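Long-range contacts in acinetobacter secreted protease CpaA (Acinetobacter nosocomialis M2, PDB 6O38), which is a secreted zinc metalloprotease, probably a substrate of the type II secretion system, that forms a complex with its own chaperone CpaB: residues A[335-341]-A[353-357]; A[378-384]-A[422-427]; A[394-398]-A[458-462]; A[476-482]-A[567-571]. All coordinates share one frame. Numbering follows the deposited sequence.

Contact 1: A[335-341]-A[353-357]; sequences SNASADT and IKNGE
Two chain reversals in a beta-sandwich domain can be held together largely by their backbones, as loop 335-341 and turn 353-357 illustrate. The second segment leaves its strand at I353 and forms a type II beta turn from K354 to E357, with N355 at phi/psi -61/131 and G356 at 80/5; E357 N bonds K354 O at 3.1 Å. The E357 carboxylate braces the same turn, OE1 accepting from K354 N at 3.0 Å while OE2 is taken by T374. Four backbone hydrogen bonds cross between the segments. T341 and I353 form an antiparallel hydrogen-bonded pair (CA-CA 5.4 Å), with T341 N to I353 O at 3.1 Å and I353 N to T341 O at 2.8 Å. At the other end G356 N reaches S335 O at 2.7 Å, and S335 N gives a weak 3.3 Å bond to E357 O. Packing fills the space between: S335 CB lies 3.9 Å from I353 CG1, T341 CB 3.8 Å from I353 CG2, and the t rotamer of N355 brings OD1 to 3.4 Å from N336 C. The whole joins the ends of strands 330-335 and 350-353 to the starts of 341-344 and 358-364, beside strand 305-310, whose L310 touches S335 and T341.

Contact 2: A[378-384]-A[422-427]; sequences LLVSSPE and GYITYK
A beta-alpha-beta crossover returns the chain to lie parallel beside the strand it left, and here strand 378-381, after helices 383-389 and 391-411, is joined by strand 422-425. The axes approach to 4.9 Å at 20°, in the register L379-Y423, V380-I424, S381-T425 (CA-CA 4.8 to 5.1 Å). G422 starts the ladder, its O accepting from L379 N at 3.0 Å. Y423, chi1 t, lies on the face of L379 and S381, covered by helix 391-411; its CD1 is 3.9 Å from L379 CB and its OH 3.2 Å from S381 CB. I424 bonds to the residues flanking V380, its N to L379 O and its O from S381 N, each 3.0 Å; chi1 p sets its CG1 3.8 Å from V380 CG2 on the opposite face, toward helix 444-452. T425 CG2 meets P383 CG at 3.9 Å, while its OG1 bonds N386. Y426 N closes the ladder on S381 O at 2.9 Å, and Y426 CB lies 4.1 Å from V380 CG1. K427 ends the walk where S382 N-caps the next helix, S382 OG accepting weakly from E384 N at 3.3 Å; K427 NZ salt-bridges E464, and K427 CB touches P383 CD at 3.6 Å.

Contact 3: A[394-398]-A[458-462]; sequences AKLRM and VYYQG
Q461 extends its side chain, chi1 and chi2 both t, from strand 458-462 to the underside of helix 394-398, where its amide overlaps A394, R397 and M398. It covers more of this contact than any other residue. Its NE2 donates to the helical carbonyl A394 O at 3.3 Å (angle 151°) and is also bonded to S381 OG of the neighbouring strand, so one amide ties helix to sheet. OE1 lies 3.3 Å from R397 CD, near the plane of the guanidinium, and 3.6 Å from M398 CG. Two residues back along the strand, Y459 also points to the helix: M398, a selenomethionine in the crystal, runs m, t, p so that its CE reaches the ring edge, 3.6 Å from Y459 CD1. Y460, between them, turns to the other face. Helix and strand axes pass 10.3 Å apart at 129°, with M398 and Q461 the nearest CA pair at 7.7 Å.

The polar ends have partners beyond the two segments. Y459 OH bonds N486; R397 NH2 bonds C491 O, and R397 NE forms a salt bridge with E153 of the CpaB chain, so the helix meets the chaperone as well. Y459 also touches residues of the zinc-binding HExxH motif, its side chain about 10 Å from the metal. A helix laid across the parallel strands of a mixed sheet beside such a site is the alpha/beta arrangement of the metzincin catalytic domain, consistent with the M12B-like family.

Contact 4: A[476-482]-A[567-571]; sequences NASAYNM and KISLY
The tyrosine that follows a helix can serve as a plug, and Y571 does so here. Y571 N bonds back to I568 O at 3.1 Å, and chi1 near -78° swings the ring into a hollow lined by A477, S478, A479 and M482. One wall is A479: its CB sits over the ring face, 3.7 Å from the centroid of Y571 and 13° off the normal, a CH-pi contact, and A479 N lies 3.4 Å from Y571 CZ. At the bottom Y571 OH donates to A477 O at 2.8 Å, and S478 CA is 3.5 Å from that hydroxyl. M482 fills the space beside the plug: its CB is 4.2 Å from Y571 CE2, while CE of this selenomethionine meets I568 CG2 at 3.7 Å, a second bump beside the first. The loop is in turn held to the zinc helix by backbone bonds of N476 with H502 and A477 with N503, while I568 touches L504. The end of the last helix thus packs against the loop that runs beside the zinc-binding HExxH helix of the protease domain.

Overall arrangement
Along the chain contact 1 closes first and contact 4 opens last, while contacts 2 and 3 interleave, their segments alternating. Those two form one unit: their centres are 7 Å apart and strands 367-381 and 457-462 are sheet neighbours, with V380 O and L378 O each 2.7 Å from Q461 N and Y459 N respectively, probable hydrogen bonds. Contact 4, 19 Å from contact 3 between centres, touches it through V458 CG1 and M482 O at 3.2 Å. Contact 1 stands apart in the last beta-sandwich domain, 22 to 24 Å away between centres. Strand 367-381 begins beside the sandwich strand 358-364 and ends in contact 2, so one long strand, interrupted by a bulge or short loop, carries the chain from accessory domain to protease.

Contact 1: A[335-341]-A[353-357]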
# COMPACT_ATOMS: atom_id res chain seq x y z
N SER A 335 15.74 -5.81 16.39
CA SER A 335 16.08 -6.03 17.78
C SER A 335 15.48 -4.93 18.64
O SER A 335 15.75 -3.75 18.41
CB SER A 335 17.60 -6.08 17.97
OG SER A 335 17.94 -6.27 19.34
N ASN A 336 14.67 -5.33 19.62
CA ASN A 336 14.20 -4.42 20.66
C ASN A 336 14.65 -4.89 22.04
O ASN A 336 14.08 -4.47 23.05
CB ASN A 336 12.68 -4.28 20.61
CG ASN A 336 12.20 -3.55 19.36
OD1 ASN A 336 12.28 -2.33 19.28
ND2 ASN A 336 11.72 -4.31 18.39
N ALA A 337 15.65 -5.76 22.09
CA ALA A 337 16.24 -6.20 23.34
C ALA A 337 17.37 -5.26 23.74
O ALA A 337 18.01 -4.63 22.89
CB ALA A 337 16.77 -7.64 23.22
N SER A 338 17.63 -5.19 25.04
CA SER A 338 18.64 -4.25 25.54
C SER A 338 20.05 -4.71 25.19
O SER A 338 20.92 -3.89 24.89
CB SER A 338 18.49 -4.08 27.05
OG SER A 338 19.00 -5.21 27.74
N ALA A 339 20.29 -6.02 25.20
CA ALA A 339 21.61 -6.56 24.92
C ALA A 339 21.78 -6.84 23.43
O ALA A 339 20.80 -7.06 22.70
CB ALA A 339 21.84 -7.85 25.71
N ASP A 340 23.03 -6.83 22.98
CA ASP A 340 23.34 -7.09 21.59
C ASP A 340 23.17 -8.58 21.27
O ASP A 340 23.12 -9.44 22.15
CB ASP A 340 24.77 -6.66 21.26
CG ASP A 340 24.96 -5.16 21.33
OD1 ASP A 340 23.96 -4.44 21.58
OD2 ASP A 340 26.10 -4.70 21.14
N THR A 341 23.09 -8.87 19.97
CA THR A 341 23.03 -10.23 19.47
C THR A 341 24.01 -10.36 18.32
O THR A 341 23.99 -9.55 17.39
CB THR A 341 21.62 -10.60 19.00
OG1 THR A 341 20.74 -10.69 20.14
CG2 THR A 341 21.62 -11.94 18.27
N ILE A 353 23.98 -7.07 16.01
CA ILE A 353 22.83 -6.19 15.90
C ILE A 353 22.54 -5.62 17.28
O ILE A 353 22.57 -6.34 18.28
CB ILE A 353 21.60 -6.93 15.33
CG1 ILE A 353 20.39 -6.00 15.28
CG2 ILE A 353 21.29 -8.19 16.13
CD1 ILE A 353 19.25 -6.52 14.44
N LYS A 354 22.27 -4.31 17.33
CA LYS A 354 22.07 -3.59 18.57
C LYS A 354 20.61 -3.19 18.74
O LYS A 354 19.78 -3.38 17.85
CB LYS A 354 22.99 -2.36 18.61
CG LYS A 354 24.47 -2.73 18.54
CD LYS A 354 25.37 -1.50 18.56
CE LYS A 354 25.43 -0.85 17.19
NZ LYS A 354 26.46 0.22 17.13
N ASN A 355 20.30 -2.66 19.92
CA ASN A 355 18.93 -2.30 20.26
C ASN A 355 18.38 -1.25 19.30
O ASN A 355 19.03 -0.24 19.03
CB ASN A 355 18.86 -1.78 21.70
CG ASN A 355 17.45 -1.40 22.11
OD1 ASN A 355 16.49 -2.07 21.74
ND2 ASN A 355 17.33 -0.33 22.89
N GLY A 356 17.18 -1.50 18.78
CA GLY A 356 16.53 -0.59 17.87
C GLY A 356 17.01 -0.65 16.44
O GLY A 356 16.56 0.16 15.62
N GLU A 357 17.89 -1.59 16.11
CA GLU A 357 18.51 -1.66 14.79
C GLU A 357 17.77 -2.64 13.90
O GLU A 357 17.31 -3.69 14.36
CB GLU A 357 19.98 -2.06 14.91
CG GLU A 357 20.80 -1.78 13.66
CD GLU A 357 22.28 -2.08 13.85
OE1 GLU A 357 22.67 -2.43 14.99
OE2 GLU A 357 23.04 -1.96 12.87

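Contact 2: A[378-384]-A[422-427]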
# COMPACT_ATOMS: atom_id res chain seq x y z
N LEU A 378 19.47 11.41 15.21
CA LEU A 378 19.11 12.16 16.41
C LEU A 378 17.81 12.91 16.15
O LEU A 378 17.74 13.73 15.23
CB LEU A 378 20.22 13.14 16.80
CG LEU A 378 19.86 14.19 17.84
CD1 LEU A 378 19.48 13.54 19.17
CD2 LEU A 378 20.99 15.19 18.03
N LEU A 379 16.79 12.62 16.95
CA LEU A 379 15.48 13.23 16.78
C LEU A 379 15.35 14.41 17.73
O LEU A 379 15.49 14.25 18.95
CB LEU A 379 14.37 12.20 17.05
CG LEU A 379 14.46 10.92 16.22
CD1 LEU A 379 13.27 10.00 16.51
CD2 LEU A 379 14.54 11.23 14.73
N VAL A 380 15.10 15.59 17.18
CA VAL A 380 14.95 16.82 17.95
C VAL A 380 13.54 17.34 17.76
O VAL A 380 13.08 17.53 16.63
CB VAL A 380 15.98 17.88 17.51
CG1 VAL A 380 15.91 19.09 18.43
CG2 VAL A 380 17.38 17.29 17.50
N SER A 381 12.84 17.56 18.87
CA SER A 381 11.47 18.07 18.86
C SER A 381 11.43 19.41 19.58
O SER A 381 11.94 19.55 20.69
CB SER A 381 10.51 17.08 19.53
OG SER A 381 9.18 17.30 19.08
N SER A 382 10.82 20.40 18.93
CA SER A 382 10.72 21.73 19.51
C SER A 382 9.75 21.72 20.69
O SER A 382 8.74 21.01 20.65
CB SER A 382 10.26 22.74 18.47
OG SER A 382 10.07 24.02 19.05
N PRO A 383 10.04 22.47 21.76
CA PRO A 383 9.05 22.60 22.85
C PRO A 383 7.71 23.13 22.38
O PRO A 383 6.68 22.79 22.98
CB PRO A 383 9.74 23.56 23.83
CG PRO A 383 11.19 23.46 23.52
CD PRO A 383 11.28 23.20 22.04
N GLU A 384 7.69 23.98 21.35
CA GLU A 384 6.43 24.43 20.78
C GLU A 384 5.60 23.26 20.27
O GLU A 384 4.37 23.24 20.41
CB GLU A 384 6.68 25.44 19.67
CG GLU A 384 7.05 26.83 20.17
CD GLU A 384 7.32 27.81 19.04
OE1 GLU A 384 7.61 27.35 17.91
OE2 GLU A 384 7.23 29.03 19.27
N GLY A 422 18.65 8.69 19.89
CA GLY A 422 18.45 9.72 20.88
C GLY A 422 17.28 10.63 20.56
O GLY A 422 16.97 10.87 19.39
N TYR A 423 16.62 11.14 21.60
CA TYR A 423 15.49 12.05 21.43
C TYR A 423 15.63 13.18 22.44
O TYR A 423 15.65 12.93 23.65
CB TYR A 423 14.15 11.32 21.63
CG TYR A 423 12.94 12.22 21.58
CD1 TYR A 423 12.31 12.51 20.38
CD2 TYR A 423 12.42 12.77 22.74
CE1 TYR A 423 11.20 13.33 20.33
CE2 TYR A 423 11.31 13.59 22.71
CZ TYR A 423 10.70 13.87 21.50
OH TYR A 423 9.59 14.68 21.46
N ILE A 424 15.75 14.41 21.94
CA ILE A 424 15.94 15.58 22.79
C ILE A 424 14.86 16.60 22.48
O ILE A 424 14.39 16.71 21.34
CB ILE A 424 17.35 16.21 22.62
CG1 ILE A 424 17.53 16.76 21.21
CG2 ILE A 424 18.43 15.19 22.95
CD1 ILE A 424 18.82 17.53 21.02
N THR A 425 14.45 17.33 23.51
CA THR A 425 13.51 18.43 23.37
C THR A 425 14.30 19.74 23.37
O THR A 425 14.97 20.05 24.36
CB THR A 425 12.48 18.42 24.50
OG1 THR A 425 11.53 17.37 24.28
CG2 THR A 425 11.75 19.76 24.57
N TYR A 426 14.21 20.48 22.27
CA TYR A 426 15.03 21.67 22.12
C TYR A 426 14.49 22.52 20.97
O TYR A 426 14.02 21.98 19.97
CB TYR A 426 16.50 21.30 21.85
CG TYR A 426 17.39 22.50 21.65
CD1 TYR A 426 17.81 23.27 22.73
CD2 TYR A 426 17.81 22.87 20.38
CE1 TYR A 426 18.63 24.37 22.55
CE2 TYR A 426 18.63 23.96 20.19
CZ TYR A 426 19.04 24.71 21.27
OH TYR A 426 19.85 25.80 21.08
N LYS A 427 14.56 23.83 21.14
CA LYS A 427 14.15 24.79 20.11
C LYS A 427 15.39 25.36 19.44
O LYS A 427 16.20 26.04 20.08
CB LYS A 427 13.31 25.91 20.73
CG LYS A 427 13.18 27.15 19.86
CD LYS A 427 12.00 27.06 18.91
CE LYS A 427 11.80 28.36 18.15
NZ LYS A 427 12.72 28.48 16.99

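Contact 3: A[394-398]-A[458-462]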
# COMPACT_ATOMS: atom_id res chain seq x y z
N ALA A 394 4.59 13.82 20.59
CA ALA A 394 5.63 14.33 19.70
C ALA A 394 6.67 13.26 19.39
O ALA A 394 7.14 13.16 18.26
CB ALA A 394 6.29 15.56 20.32
N LYS A 395 7.05 12.47 20.40
CA LYS A 395 7.95 11.35 20.15
C LYS A 395 7.30 10.31 19.24
O LYS A 395 7.96 9.73 18.38
CB LYS A 395 8.38 10.71 21.47
CG LYS A 395 9.56 9.77 21.36
CD LYS A 395 10.07 9.35 22.72
CE LYS A 395 11.12 8.25 22.62
NZ LYS A 395 10.67 7.12 21.75
N LEU A 396 5.99 10.08 19.43
CA LEU A 396 5.28 9.11 18.60
C LEU A 396 5.27 9.53 17.14
O LEU A 396 5.37 8.68 16.24
CB LEU A 396 3.85 8.94 19.12
CG LEU A 396 3.04 7.79 18.52
CD1 LEU A 396 3.90 6.55 18.39
CD2 LEU A 396 1.81 7.51 19.37
N ARG A 397 5.13 10.83 16.87
CA ARG A 397 5.03 11.30 15.49
C ARG A 397 6.31 11.02 14.72
O ARG A 397 6.27 10.61 13.55
CB ARG A 397 4.72 12.80 15.48
CG ARG A 397 4.13 13.31 14.18
CD ARG A 397 3.87 14.80 14.26
NE ARG A 397 3.00 15.27 13.19
CZ ARG A 397 3.43 15.79 12.05
NH1 ARG A 397 4.73 15.91 11.82
NH2 ARG A 397 2.56 16.20 11.13
N MSE A 398 7.47 11.23 15.35
CA MSE A 398 8.75 11.04 14.68
C MSE A 398 9.07 9.56 14.49
O MSE A 398 9.68 9.18 13.49
CB MSE A 398 9.86 11.73 15.46
CG MSE A 398 9.57 13.19 15.79
SE MSE A 398 11.15 14.18 16.36
CE MSE A 398 12.14 14.12 14.68
N VAL A 458 20.90 14.10 12.06
CA VAL A 458 19.98 14.78 12.97
C VAL A 458 18.73 15.16 12.19
O VAL A 458 18.81 15.54 11.02
CB VAL A 458 20.64 16.02 13.62
CG1 VAL A 458 21.35 16.85 12.57
CG2 VAL A 458 19.62 16.86 14.37
N TYR A 459 17.57 15.03 12.84
CA TYR A 459 16.30 15.42 12.25
C TYR A 459 15.51 16.24 13.26
O TYR A 459 15.48 15.91 14.45
CB TYR A 459 15.49 14.19 11.81
CG TYR A 459 14.39 14.52 10.83
CD1 TYR A 459 13.13 14.88 11.27
CD2 TYR A 459 14.62 14.48 9.46
CE1 TYR A 459 12.12 15.18 10.38
CE2 TYR A 459 13.62 14.78 8.56
CZ TYR A 459 12.37 15.13 9.02
OH TYR A 459 11.37 15.43 8.13
N TYR A 460 14.88 17.30 12.78
CA TYR A 460 14.25 18.31 13.63
C TYR A 460 12.77 18.41 13.32
O TYR A 460 12.38 18.51 12.15
CB TYR A 460 14.93 19.67 13.46
CG TYR A 460 14.30 20.79 14.25
CD1 TYR A 460 14.37 20.80 15.64
CD2 TYR A 460 13.66 21.84 13.62
CE1 TYR A 460 13.80 21.82 16.37
CE2 TYR A 460 13.08 22.86 14.34
CZ TYR A 460 13.16 22.85 15.72
OH TYR A 460 12.59 23.87 16.44
N GLN A 461 11.94 18.39 14.36
CA GLN A 461 10.50 18.55 14.25
C GLN A 461 10.12 19.83 14.99
O GLN A 461 10.16 19.88 16.22
CB GLN A 461 9.76 17.34 14.83
CG GLN A 461 8.26 17.52 14.97
CD GLN A 461 7.57 16.24 15.41
OE1 GLN A 461 7.11 15.46 14.58
NE2 GLN A 461 7.51 16.02 16.72
N GLY A 462 9.75 20.87 14.24
CA GLY A 462 9.51 22.18 14.80
C GLY A 462 8.14 22.72 14.42
O GLY A 462 7.38 22.08 13.70

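Contact 4: A[476-482]-A[567-571]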
# COMPACT_ATOMS: atom_id res chain seq x y z
N ASN A 476 22.33 15.64 -0.87
CA ASN A 476 23.64 14.99 -0.94
C ASN A 476 24.55 15.53 0.16
O ASN A 476 25.64 16.05 -0.08
CB ASN A 476 24.27 15.17 -2.33
CG ASN A 476 25.45 14.25 -2.56
OD1 ASN A 476 25.50 13.14 -2.02
ND2 ASN A 476 26.40 14.69 -3.37
N ALA A 477 24.07 15.39 1.40
CA ALA A 477 24.65 16.10 2.53
C ALA A 477 25.93 15.43 3.00
O ALA A 477 26.00 14.21 3.14
CB ALA A 477 23.64 16.17 3.67
N SER A 478 26.95 16.25 3.25
CA SER A 478 28.13 15.79 3.98
C SER A 478 27.77 15.59 5.45
O SER A 478 26.63 15.80 5.88
CB SER A 478 29.27 16.80 3.82
OG SER A 478 28.92 18.06 4.37
N ALA A 479 28.76 15.15 6.23
CA ALA A 479 28.55 15.01 7.67
C ALA A 479 28.12 16.33 8.30
O ALA A 479 27.30 16.34 9.23
CB ALA A 479 29.82 14.49 8.34
N TYR A 480 28.65 17.45 7.80
CA TYR A 480 28.27 18.75 8.33
C TYR A 480 26.83 19.12 7.98
O TYR A 480 26.16 19.79 8.77
CB TYR A 480 29.23 19.82 7.82
CG TYR A 480 28.85 21.23 8.21
CD1 TYR A 480 29.00 21.68 9.52
CD2 TYR A 480 28.32 22.11 7.27
CE1 TYR A 480 28.65 22.96 9.87
CE2 TYR A 480 27.96 23.40 7.62
CZ TYR A 480 28.13 23.82 8.92
OH TYR A 480 27.78 25.10 9.28
N ASN A 481 26.35 18.71 6.81
CA ASN A 481 25.03 19.09 6.33
C ASN A 481 23.98 18.02 6.55
O ASN A 481 22.85 18.17 6.08
CB ASN A 481 25.10 19.45 4.85
CG ASN A 481 25.82 20.76 4.59
OD1 ASN A 481 25.52 21.77 5.22
ND2 ASN A 481 26.77 20.74 3.66
N MSE A 482 24.31 16.94 7.26
CA MSE A 482 23.37 15.85 7.47
C MSE A 482 22.29 16.24 8.47
O MSE A 482 22.36 15.87 9.64
CB MSE A 482 24.11 14.59 7.94
CG MSE A 482 23.27 13.33 7.92
SE MSE A 482 22.70 12.84 6.12
CE MSE A 482 21.40 11.46 6.59
N LYS A 567 28.56 5.33 3.33
CA LYS A 567 29.35 6.52 3.66
C LYS A 567 28.67 7.36 4.73
O LYS A 567 29.33 7.84 5.66
CB LYS A 567 29.59 7.34 2.39
CG LYS A 567 29.71 8.84 2.62
CD LYS A 567 29.70 9.58 1.29
CE LYS A 567 28.82 10.82 1.35
NZ LYS A 567 28.53 11.36 -0.01
N ILE A 568 27.35 7.53 4.63
CA ILE A 568 26.62 8.30 5.64
C ILE A 568 26.58 7.54 6.97
O ILE A 568 26.71 8.13 8.04
CB ILE A 568 25.21 8.64 5.14
CG1 ILE A 568 25.30 9.66 4.00
CG2 ILE A 568 24.35 9.18 6.26
CD1 ILE A 568 23.99 9.87 3.26
N SER A 569 26.42 6.21 6.91
CA SER A 569 26.37 5.41 8.12
C SER A 569 27.67 5.47 8.91
O SER A 569 27.69 5.11 10.09
CB SER A 569 26.05 3.95 7.77
OG SER A 569 27.13 3.34 7.08
N LEU A 570 28.77 5.91 8.29
CA LEU A 570 30.07 5.99 8.94
C LEU A 570 30.46 7.41 9.32
O LEU A 570 31.63 7.65 9.63
CB LEU A 570 31.14 5.37 8.04
CG LEU A 570 30.97 3.88 7.73
CD1 LEU A 570 32.12 3.37 6.87
CD2 LEU A 570 30.86 3.07 9.01
N TYR A 571 29.51 8.35 9.28
CA TYR A 571 29.81 9.71 9.73
C TYR A 571 30.23 9.72 11.20
O TYR A 571 31.19 10.41 11.57
CB TYR A 571 28.61 10.62 9.51
CG TYR A 571 28.41 11.07 8.08
CD1 TYR A 571 29.42 10.93 7.14
CD2 TYR A 571 27.21 11.64 7.67
CE1 TYR A 571 29.25 11.35 5.83
CE2 TYR A 571 27.02 12.06 6.37
CZ TYR A 571 28.05 11.91 5.45
OH TYR A 571 27.86 12.32 4.15